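Local atomic coordinates of phosphoglycerate kinase (Coxiella burnetii, PDB entry 4NG4), a protein that catalyses the reversible transfer of a phosphate between ATP and 3-phosphoglycerate, making ATP in the glycolytic direction. Residues G202-T207 with L244-W249; A229-K234 with E248-A253; Q236-G241 with K288-V293. One frame throughout, in Å; residues are numbered along the deposited sequence.

All three contacts lie in the nucleotide-binding domain of the kinase, around helix 227-235 and the loop that leads from it to helix 250-263. Contact 1 is a surface contact beside ADP, and the only one of the three whose segments are joined by hydrogen bonds, given by the loop of S206 to a carboxylate. Contact 2, about 7 Å away between centres, shares E248 and W249 with it but is partly buried and apolar, helix against helix. Contact 3 is also partly buried and held by van der Waals packing; it joins the beginning of the same loop to the turn that follows strand 286-289, and its I290 also touches L233 of helix 227-235.

Contact 1: G202-T207 with L244-W249; sequences GSKVST and LCENEW. With ADP (adenosine-5'-diphosphate), chain E.
E246 reaches across to the loop after strand 196-202 and grips S206 through both carboxylate oxygens. That loop belongs to the parallel-sheet nucleotide-binding domain of phosphoglycerate kinase and passes beside ADP before helix 209-216. OE1 of E246 accepts the backbone N of S206 at 2.9 Å in a nearly straight bond, N-H...O 165°, while OE2 of E246 takes OG of S206 at 2.8 Å. Each oxygen uses its syn lone pair, so the carboxylate binds one residue by two bonds, and its rotation should be restricted. The first torsion of S206, chi1 63°, puts OG between its backbone N and carbonyl carbon, from where it reaches OE2 of E246. The aliphatic part of K204 lies against the same carboxylate, with CB of K204 3.4 Å from OE1 of E246.

W249, the N-cap residue of helix 250-263, packs against the other part of S206. CB of S206 sits over one face of the indole, displaced toward the rim, 3.6 Å from the centroid of the five-membered ring in a CH-pi contact. CG1 of V205 adds an apolar touch to CB of W249. Behind the glutamate, the backbone N of E246 is probably hydrogen-bonded to OG1 of T231, which would tie this loop to helix 227-235.

Toward the nucleotide, L244 and S203 share the ADP pocket. CD2 of L244 comes within 3.9 Å of C2 of the adenine, and OG of S203 donates to the ribose O4' of ADP at 3.1 Å.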
loop_
_atom_site.group_PDB
_atom_site.type_symbol
_atom_site.label_atom_id
_atom_site.label_comp_id
_atom_site.label_asym_id
_atom_site.label_seq_id
_atom_site.Cartn_x
_atom_site.Cartn_y
_atom_site.Cartn_z
ATOM N N GLY A 202 1.235 -4.063 -14.124
ATOM C CA GLY A 202 2.617 -4.000 -13.711
ATOM C C GLY A 202 3.580 -4.649 -14.669
ATOM O O GLY A 202 3.181 -5.197 -15.704
ATOM N N SER A 203 4.851 -4.605 -14.291
ATOM C CA SER A 203 5.917 -5.029 -15.168
ATOM C C SER A 203 5.992 -6.555 -15.219
ATOM O O SER A 203 6.406 -7.121 -16.228
ATOM C CB SER A 203 7.250 -4.436 -14.686
ATOM O OG SER A 203 7.049 -3.233 -13.921
ATOM N N LYS A 204 5.576 -7.209 -14.136
ATOM C CA LYS A 204 5.936 -8.596 -13.890
ATOM C C LYS A 204 4.800 -9.370 -13.261
ATOM O O LYS A 204 4.230 -8.912 -12.263
ATOM C CB LYS A 204 7.108 -8.664 -12.903
ATOM C CG LYS A 204 8.423 -8.091 -13.390
ATOM C CD LYS A 204 9.425 -7.980 -12.260
ATOM C CE LYS A 204 10.712 -7.349 -12.746
ATOM N NZ LYS A 204 11.549 -6.926 -11.616
ATOM N N VAL A 205 4.503 -10.542 -13.835
ATOM C CA VAL A 205 3.648 -11.578 -13.206
ATOM C C VAL A 205 4.207 -12.008 -11.864
ATOM O O VAL A 205 3.470 -12.157 -10.895
ATOM C CB VAL A 205 3.583 -12.873 -14.073
ATOM C CG1 VAL A 205 2.992 -14.053 -13.273
ATOM C CG2 VAL A 205 2.806 -12.631 -15.326
ATOM N N SER A 206 5.524 -12.193 -11.847
ATOM C CA SER A 206 6.254 -12.807 -10.741
ATOM C C SER A 206 6.222 -12.007 -9.454
ATOM O O SER A 206 6.504 -12.537 -8.403
ATOM C CB SER A 206 7.708 -12.997 -11.149
ATOM O OG SER A 206 8.323 -11.752 -11.404
ATOM N N THR A 207 5.905 -10.722 -9.540
ATOM C CA THR A 207 5.808 -9.897 -8.347
ATOM C C THR A 207 4.373 -9.756 -7.886
ATOM O O THR A 207 4.136 -9.190 -6.820
ATOM C CB THR A 207 6.322 -8.499 -8.618
ATOM O OG1 THR A 207 5.698 -8.018 -9.798
ATOM C CG2 THR A 207 7.815 -8.501 -8.835
ATOM N N LEU A 244 7.341 -6.707 -23.337
ATOM C CA LEU A 244 7.762 -7.133 -22.022
ATOM C C LEU A 244 6.929 -8.339 -21.582
ATOM O O LEU A 244 5.693 -8.317 -21.662
ATOM C CB LEU A 244 7.597 -6.001 -21.021
ATOM C CG LEU A 244 8.490 -6.130 -19.770
ATOM C CD1 LEU A 244 9.979 -5.945 -20.147
ATOM C CD2 LEU A 244 8.057 -5.154 -18.679
ATOM N N CYS A 245 7.618 -9.400 -21.172
ATOM C CA CYS A 245 6.996 -10.631 -20.712
ATOM C C CYS A 245 7.985 -11.435 -19.889
ATOM O O CYS A 245 9.199 -11.271 -20.010
ATOM C CB CYS A 245 6.513 -11.487 -21.887
ATOM S SG CYS A 245 7.847 -12.342 -22.805
ATOM N N GLU A 246 7.456 -12.316 -19.054
ATOM C CA GLU A 246 8.288 -13.207 -18.269
ATOM C C GLU A 246 8.022 -14.612 -18.748
ATOM O O GLU A 246 7.041 -15.231 -18.328
ATOM C CB GLU A 246 7.992 -13.057 -16.774
ATOM C CG GLU A 246 8.584 -11.807 -16.169
ATOM C CD GLU A 246 8.421 -11.723 -14.662
ATOM O OE1 GLU A 246 7.262 -11.769 -14.187
ATOM O OE2 GLU A 246 9.454 -11.572 -13.957
ATOM N N ASN A 247 8.881 -15.097 -19.650
ATOM C CA ASN A 247 8.780 -16.457 -20.192
ATOM C C ASN A 247 8.748 -17.512 -19.109
ATOM O O ASN A 247 8.096 -18.545 -19.251
ATOM C CB ASN A 247 9.969 -16.769 -21.109
ATOM C CG ASN A 247 9.786 -16.267 -22.539
ATOM O OD1 ASN A 247 9.092 -15.285 -22.793
ATOM N ND2 ASN A 247 10.416 -16.945 -23.477
ATOM N N GLU A 248 9.467 -17.272 -18.026
ATOM C CA GLU A 248 9.596 -18.292 -16.992
ATOM C C GLU A 248 8.328 -18.508 -16.185
ATOM O O GLU A 248 8.250 -19.453 -15.396
ATOM C CB GLU A 248 10.809 -18.012 -16.099
ATOM C CG GLU A 248 12.051 -18.776 -16.588
ATOM C CD GLU A 248 13.343 -18.182 -16.119
ATOM O OE1 GLU A 248 13.309 -17.308 -15.241
ATOM O OE2 GLU A 248 14.400 -18.595 -16.629
ATOM N N TRP A 249 7.329 -17.657 -16.420
ATOM C CA TRP A 249 6.055 -17.718 -15.705
ATOM C C TRP A 249 4.880 -17.993 -16.648
ATOM O O TRP A 249 3.724 -17.843 -16.256
ATOM C CB TRP A 249 5.837 -16.402 -14.938
ATOM C CG TRP A 249 6.777 -16.241 -13.789
ATOM C CD1 TRP A 249 8.064 -15.805 -13.831
ATOM C CD2 TRP A 249 6.502 -16.537 -12.420
ATOM N NE1 TRP A 249 8.613 -15.814 -12.569
ATOM C CE2 TRP A 249 7.671 -16.258 -11.686
ATOM C CE3 TRP A 249 5.378 -17.006 -11.744
ATOM C CZ2 TRP A 249 7.742 -16.423 -10.319
ATOM C CZ3 TRP A 249 5.452 -17.177 -10.392
ATOM C CH2 TRP A 249 6.626 -16.888 -9.687
HETATM P PB ADP E . 2.354 -0.125 -9.176
HETATM O O1B ADP E . 1.399 0.988 -9.533
HETATM O O2B ADP E . 3.691 0.373 -8.667
HETATM O O3B ADP E . 1.738 -1.229 -8.351
HETATM P PA ADP E . 3.749 -1.964 -10.881
HETATM O O1A ADP E . 4.892 -1.797 -9.910
HETATM O O2A ADP E . 3.058 -3.301 -10.925
HETATM O O3A ADP E . 2.626 -0.828 -10.611
HETATM O "O5'" ADP E . 4.352 -1.621 -12.346
HETATM C "C5'" ADP E . 3.933 -0.482 -13.110
HETATM C "C4'" ADP E . 5.068 0.024 -13.988
HETATM O "O4'" ADP E . 5.288 -0.899 -15.061
HETATM C "C3'" ADP E . 4.757 1.393 -14.597
HETATM O "O3'" ADP E . 5.738 2.364 -14.205
HETATM C "C2'" ADP E . 4.716 1.166 -16.104
HETATM O "O2'" ADP E . 5.427 2.163 -16.842
HETATM C "C1'" ADP E . 5.324 -0.220 -16.326
HETATM N N9 ADP E . 4.600 -0.970 -17.404
HETATM C C8 ADP E . 3.291 -1.320 -17.412
HETATM N N7 ADP E . 2.984 -1.979 -18.560
HETATM C C5 ADP E . 4.101 -2.066 -19.309
HETATM C C6 ADP E . 4.477 -2.637 -20.627
HETATM N N6 ADP E . 3.572 -3.272 -21.413
HETATM N N1 ADP E . 5.771 -2.504 -21.018
HETATM C C2 ADP E . 6.712 -1.877 -20.272
HETATM N N3 ADP E . 6.433 -1.335 -19.071
HETATM C C4 ADP E . 5.172 -1.395 -18.544
#

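Contact 2: A229-K234 with E248-A253; sequences ANTFLK and EWLDAA
L250 and A253, one helical turn apart, face T231, F232 and K234 where the first turn of helix 250-263 packs on helix 227-235. The F232 ring offers a face to A253: CB of A253 stands 3.9 Å from the ring centroid and only 13° off the normal, a CH-pi contact over the centre. At the ring's rim, CE1 of F232 also comes near the carbonyl O of A253. The F232 side chain also touches V224 on strand 221-226, joining the helix pair to the parallel sheet.

L250 comes in obliquely beside T231. Its CD2 methyl meets CG2 of T231 at 3.7 Å and lies a similar distance, 3.6 Å, from the carbonyl O of T231. The same methyl is 4.0 Å from CG of K234, whose first torsion (chi1 180°) sets CG anti to the backbone N. CG2 of T231 is likewise anti to its backbone N (OG1 at chi1 -56°), and from there it touches both CD2 of L250 and CB of A253.

The polar ends of these residues are used beyond the interface: OG1 of T231 pairs with G227 O, and NZ of K234 with OD1 of N247. No hydrogen bond joins the two segments, so the helices meet here through methyl groups, an aromatic face and an aliphatic lysine stem, a contact that depends on shape rather than bond direction.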
loop_
_atom_site.group_PDB
_atom_site.type_symbol
_atom_site.label_atom_id
_atom_site.label_comp_id
_atom_site.label_asym_id
_atom_site.label_seq_id
_atom_site.Cartn_x
_atom_site.Cartn_y
_atom_site.Cartn_z
ATOM N N ALA A 229 -0.311 -8.709 -18.463
ATOM C CA ALA A 229 -1.209 -9.076 -19.559
ATOM C C ALA A 229 -0.419 -9.641 -20.725
ATOM O O ALA A 229 -0.813 -10.639 -21.325
ATOM C CB ALA A 229 -2.049 -7.874 -20.001
ATOM N N ASN A 230 0.703 -9.013 -21.037
ATOM C CA ASN A 230 1.560 -9.516 -22.107
ATOM C C ASN A 230 2.024 -10.971 -21.847
ATOM O O ASN A 230 2.081 -11.786 -22.762
ATOM C CB ASN A 230 2.775 -8.588 -22.340
ATOM C CG ASN A 230 2.379 -7.159 -22.749
ATOM O OD1 ASN A 230 3.126 -6.194 -22.510
ATOM N ND2 ASN A 230 1.221 -7.018 -23.356
ATOM N N THR A 231 2.333 -11.290 -20.598
ATOM C CA THR A 231 2.666 -12.672 -20.237
ATOM C C THR A 231 1.477 -13.602 -20.468
ATOM O O THR A 231 1.642 -14.694 -20.990
ATOM C CB THR A 231 3.143 -12.822 -18.750
ATOM O OG1 THR A 231 4.264 -11.960 -18.495
ATOM C CG2 THR A 231 3.562 -14.247 -18.460
ATOM N N PHE A 232 0.283 -13.169 -20.084
ATOM C CA PHE A 232 -0.906 -14.013 -20.211
ATOM C C PHE A 232 -1.275 -14.278 -21.672
ATOM O O PHE A 232 -1.563 -15.421 -22.061
ATOM C CB PHE A 232 -2.094 -13.403 -19.462
ATOM C CG PHE A 232 -2.138 -13.755 -17.997
ATOM C CD1 PHE A 232 -2.778 -14.900 -17.577
ATOM C CD2 PHE A 232 -1.562 -12.935 -17.064
ATOM C CE1 PHE A 232 -2.836 -15.234 -16.245
ATOM C CE2 PHE A 232 -1.604 -13.251 -15.740
ATOM C CZ PHE A 232 -2.246 -14.413 -15.321
ATOM N N LEU A 233 -1.254 -13.215 -22.468
ATOM C CA LEU A 233 -1.470 -13.312 -23.898
ATOM C C LEU A 233 -0.498 -14.302 -24.582
ATOM O O LEU A 233 -0.843 -14.943 -25.580
ATOM C CB LEU A 233 -1.323 -11.922 -24.522
ATOM C CG LEU A 233 -2.363 -10.807 -24.284
ATOM C CD1 LEU A 233 -1.983 -9.538 -25.052
ATOM C CD2 LEU A 233 -3.751 -11.247 -24.703
ATOM N N LYS A 234 0.717 -14.420 -24.060
ATOM C CA LYS A 234 1.718 -15.303 -24.649
ATOM C C LYS A 234 1.548 -16.750 -24.143
ATOM O O LYS A 234 1.800 -17.717 -24.888
ATOM C CB LYS A 234 3.118 -14.762 -24.344
ATOM C CG LYS A 234 4.275 -15.584 -24.894
ATOM C CD LYS A 234 5.416 -14.674 -25.205
ATOM C CE LYS A 234 6.745 -15.365 -25.225
ATOM N NZ LYS A 234 7.774 -14.269 -25.420
ATOM N N GLU A 248 9.467 -17.272 -18.026
ATOM C CA GLU A 248 9.596 -18.292 -16.992
ATOM C C GLU A 248 8.328 -18.508 -16.185
ATOM O O GLU A 248 8.250 -19.453 -15.396
ATOM C CB GLU A 248 10.809 -18.012 -16.099
ATOM C CG GLU A 248 12.051 -18.776 -16.588
ATOM C CD GLU A 248 13.343 -18.182 -16.119
ATOM O OE1 GLU A 248 13.309 -17.308 -15.241
ATOM O OE2 GLU A 248 14.400 -18.595 -16.629
ATOM N N TRP A 249 7.329 -17.657 -16.420
ATOM C CA TRP A 249 6.055 -17.718 -15.705
ATOM C C TRP A 249 4.880 -17.993 -16.648
ATOM O O TRP A 249 3.724 -17.843 -16.256
ATOM C CB TRP A 249 5.837 -16.402 -14.938
ATOM C CG TRP A 249 6.777 -16.241 -13.789
ATOM C CD1 TRP A 249 8.064 -15.805 -13.831
ATOM C CD2 TRP A 249 6.502 -16.537 -12.420
ATOM N NE1 TRP A 249 8.613 -15.814 -12.569
ATOM C CE2 TRP A 249 7.671 -16.258 -11.686
ATOM C CE3 TRP A 249 5.378 -17.006 -11.744
ATOM C CZ2 TRP A 249 7.742 -16.423 -10.319
ATOM C CZ3 TRP A 249 5.452 -17.177 -10.392
ATOM C CH2 TRP A 249 6.626 -16.888 -9.687
ATOM N N LEU A 250 5.170 -18.421 -17.875
ATOM C CA LEU A 250 4.115 -18.753 -18.834
ATOM C C LEU A 250 3.272 -19.933 -18.342
ATOM O O LEU A 250 2.051 -19.910 -18.445
ATOM C CB LEU A 250 4.703 -19.066 -20.206
ATOM C CG LEU A 250 5.512 -17.922 -20.828
ATOM C CD1 LEU A 250 6.249 -18.395 -22.111
ATOM C CD2 LEU A 250 4.648 -16.676 -21.059
ATOM N N ASP A 251 3.920 -20.966 -17.818
ATOM C CA ASP A 251 3.195 -22.082 -17.218
ATOM C C ASP A 251 2.332 -21.626 -16.040
ATOM O O ASP A 251 1.217 -22.126 -15.851
ATOM C CB ASP A 251 4.160 -23.173 -16.736
ATOM C CG ASP A 251 4.856 -23.885 -17.870
ATOM O OD1 ASP A 251 4.481 -23.664 -19.036
ATOM O OD2 ASP A 251 5.774 -24.679 -17.584
ATOM N N ALA A 252 2.858 -20.698 -15.245
ATOM C CA ALA A 252 2.120 -20.164 -14.100
ATOM C C ALA A 252 0.893 -19.409 -14.587
ATOM O O ALA A 252 -0.215 -19.621 -14.097
ATOM C CB ALA A 252 2.998 -19.255 -13.268
ATOM N N ALA A 253 1.107 -18.544 -15.571
ATOM C CA ALA A 253 0.037 -17.735 -16.146
ATOM C C ALA A 253 -1.036 -18.609 -16.794
ATOM O O ALA A 253 -2.228 -18.322 -16.698
ATOM C CB ALA A 253 0.606 -16.753 -17.155
#

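Contact 3: Q236-G241 with K288-V293; sequences QGYSIG and KNIDAV
Y238 and I290 meet where the loop after helix 227-235 runs past the turn that follows strand 286-289, an edge strand of a three-stranded antiparallel sheet in the nucleotide-binding domain. The two side chains cross at about a right angle, with CD1 of I290 over the centre of one face of the phenol ring in a CH-pi contact whose exact separation is doubtful in the model. From the other branch of the isoleucine, CG2 of I290 lies 4.0 Å from CE1 of Y238. In I290, chi1 -179° sets CG1 anti to the backbone N, and an extended chi2 then points CD1 at the ring.

The other half of the contact is made by V293. CG1 of V293 rests on the backbone of the loop, 3.8 Å from the carbonyl C of I240, and CB of V293 lies 3.7 Å from O of S239. G241 follows at the same methyl, its N 4.1 Å from CG1 of V293. These contacts join side chain to main chain, and no hydrogen bond crosses between the segments.

In the next shell, L233 of helix 227-235 touches both Y238 and I290, while I240 turns back onto N230 and K234 of that helix. The helix itself ends in a Schellman motif in which G237 has positive phi (102°), and Y238 follows directly after this reversal.

In the 288-293 segment, residues 290-292 form a short 3-10 turn. OD1 of N289 accepts the backbone N of D291 at 3.2 Å, making an Asx turn that leads into it. K288, which also forms a salt bridge with E297, bonds back to the turn: its NZ donates to O of A292 at 2.8 Å, from above the carbonyl plane.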
loop_
_atom_site.group_PDB
_atom_site.type_symbol
_atom_site.label_atom_id
_atom_site.label_comp_id
_atom_site.label_asym_id
_atom_site.label_seq_id
_atom_site.Cartn_x
_atom_site.Cartn_y
_atom_site.Cartn_z
ATOM N N GLN A 236 -1.336 -17.911 -23.704
ATOM C CA GLN A 236 -2.444 -18.330 -24.570
ATOM C C GLN A 236 -2.034 -18.651 -26.010
ATOM O O GLN A 236 -2.822 -19.188 -26.773
ATOM C CB GLN A 236 -3.547 -17.269 -24.586
ATOM C CG GLN A 236 -4.338 -17.204 -23.282
ATOM C CD GLN A 236 -5.774 -16.799 -23.505
ATOM O OE1 GLN A 236 -6.112 -16.065 -24.448
ATOM N NE2 GLN A 236 -6.633 -17.286 -22.645
ATOM N N GLY A 237 -0.816 -18.300 -26.384
ATOM C CA GLY A 237 -0.286 -18.658 -27.694
ATOM C C GLY A 237 -0.290 -17.536 -28.723
ATOM O O GLY A 237 -0.020 -17.777 -29.888
ATOM N N TYR A 238 -0.602 -16.313 -28.297
ATOM C CA TYR A 238 -0.498 -15.153 -29.179
ATOM C C TYR A 238 0.973 -14.806 -29.377
ATOM O O TYR A 238 1.815 -15.170 -28.557
ATOM C CB TYR A 238 -1.254 -13.938 -28.621
ATOM C CG TYR A 238 -2.742 -14.142 -28.429
ATOM C CD1 TYR A 238 -3.624 -14.048 -29.494
ATOM C CD2 TYR A 238 -3.268 -14.410 -27.176
ATOM C CE1 TYR A 238 -4.992 -14.223 -29.311
ATOM C CE2 TYR A 238 -4.625 -14.580 -26.977
ATOM C CZ TYR A 238 -5.490 -14.485 -28.040
ATOM O OH TYR A 238 -6.849 -14.670 -27.816
ATOM N N SER A 239 1.254 -14.120 -30.485
ATOM C CA SER A 239 2.562 -13.531 -30.760
ATOM C C SER A 239 2.578 -12.071 -30.292
ATOM O O SER A 239 1.646 -11.323 -30.575
ATOM C CB SER A 239 2.860 -13.599 -32.262
ATOM O OG SER A 239 2.914 -14.945 -32.700
ATOM N N ILE A 240 3.618 -11.665 -29.572
ATOM C CA ILE A 240 3.709 -10.293 -29.093
ATOM C C ILE A 240 5.079 -9.632 -29.296
ATOM O O ILE A 240 5.404 -8.661 -28.622
ATOM C CB ILE A 240 3.268 -10.203 -27.615
ATOM C CG1 ILE A 240 4.274 -10.883 -26.686
ATOM C CG2 ILE A 240 1.900 -10.847 -27.444
ATOM C CD1 ILE A 240 3.801 -10.975 -25.267
ATOM N N GLY A 241 5.859 -10.128 -30.248
ATOM C CA GLY A 241 7.123 -9.483 -30.638
ATOM C C GLY A 241 8.104 -9.326 -29.491
ATOM O O GLY A 241 8.410 -10.277 -28.784
ATOM N N LYS A 288 -3.865 -2.034 -33.190
ATOM C CA LYS A 288 -3.754 -3.340 -33.819
ATOM C C LYS A 288 -4.610 -4.353 -33.100
ATOM O O LYS A 288 -4.881 -4.237 -31.901
ATOM C CB LYS A 288 -2.309 -3.847 -33.742
ATOM C CG LYS A 288 -1.364 -3.275 -34.786
ATOM C CD LYS A 288 -0.224 -4.247 -35.123
ATOM C CE LYS A 288 0.635 -3.700 -36.242
ATOM N NZ LYS A 288 1.464 -4.736 -36.908
ATOM N N ASN A 289 -5.014 -5.372 -33.845
ATOM C CA ASN A 289 -5.528 -6.566 -33.229
ATOM C C ASN A 289 -4.340 -7.393 -32.763
ATOM O O ASN A 289 -3.304 -7.500 -33.453
ATOM C CB ASN A 289 -6.379 -7.371 -34.206
ATOM C CG ASN A 289 -7.291 -8.372 -33.501
ATOM O OD1 ASN A 289 -6.830 -9.247 -32.744
ATOM N ND2 ASN A 289 -8.600 -8.247 -33.751
ATOM N N ILE A 290 -4.492 -7.978 -31.590
ATOM C CA ILE A 290 -3.515 -8.907 -31.068
ATOM C C ILE A 290 -2.982 -9.881 -32.150
ATOM O O ILE A 290 -1.803 -10.240 -32.128
ATOM C CB ILE A 290 -4.140 -9.629 -29.866
ATOM C CG1 ILE A 290 -3.169 -10.608 -29.222
ATOM C CG2 ILE A 290 -5.446 -10.330 -30.263
ATOM C CD1 ILE A 290 -3.798 -11.309 -28.024
ATOM N N ASP A 291 -3.840 -10.287 -33.092
ATOM C CA ASP A 291 -3.427 -11.067 -34.274
ATOM C C ASP A 291 -2.194 -10.490 -34.949
ATOM O O ASP A 291 -1.274 -11.215 -35.311
ATOM C CB ASP A 291 -4.524 -11.067 -35.360
ATOM C CG ASP A 291 -5.855 -11.629 -34.885
ATOM O OD1 ASP A 291 -5.872 -12.576 -34.065
ATOM O OD2 ASP A 291 -6.898 -11.127 -35.365
ATOM N N ALA A 292 -2.219 -9.172 -35.138
ATOM C CA ALA A 292 -1.389 -8.502 -36.145
ATOM C C ALA A 292 -0.037 -7.998 -35.643
ATOM O O ALA A 292 0.671 -7.363 -36.412
ATOM C CB ALA A 292 -2.172 -7.353 -36.777
ATOM N N VAL A 293 0.333 -8.311 -34.396
ATOM C CA VAL A 293 1.614 -7.872 -33.830
ATOM C C VAL A 293 2.788 -8.603 -34.503
ATOM O O VAL A 293 2.924 -9.820 -34.367
ATOM C CB VAL A 293 1.693 -8.085 -32.286
ATOM C CG1 VAL A 293 3.042 -7.619 -31.741
ATOM C CG2 VAL A 293 0.570 -7.337 -31.573
#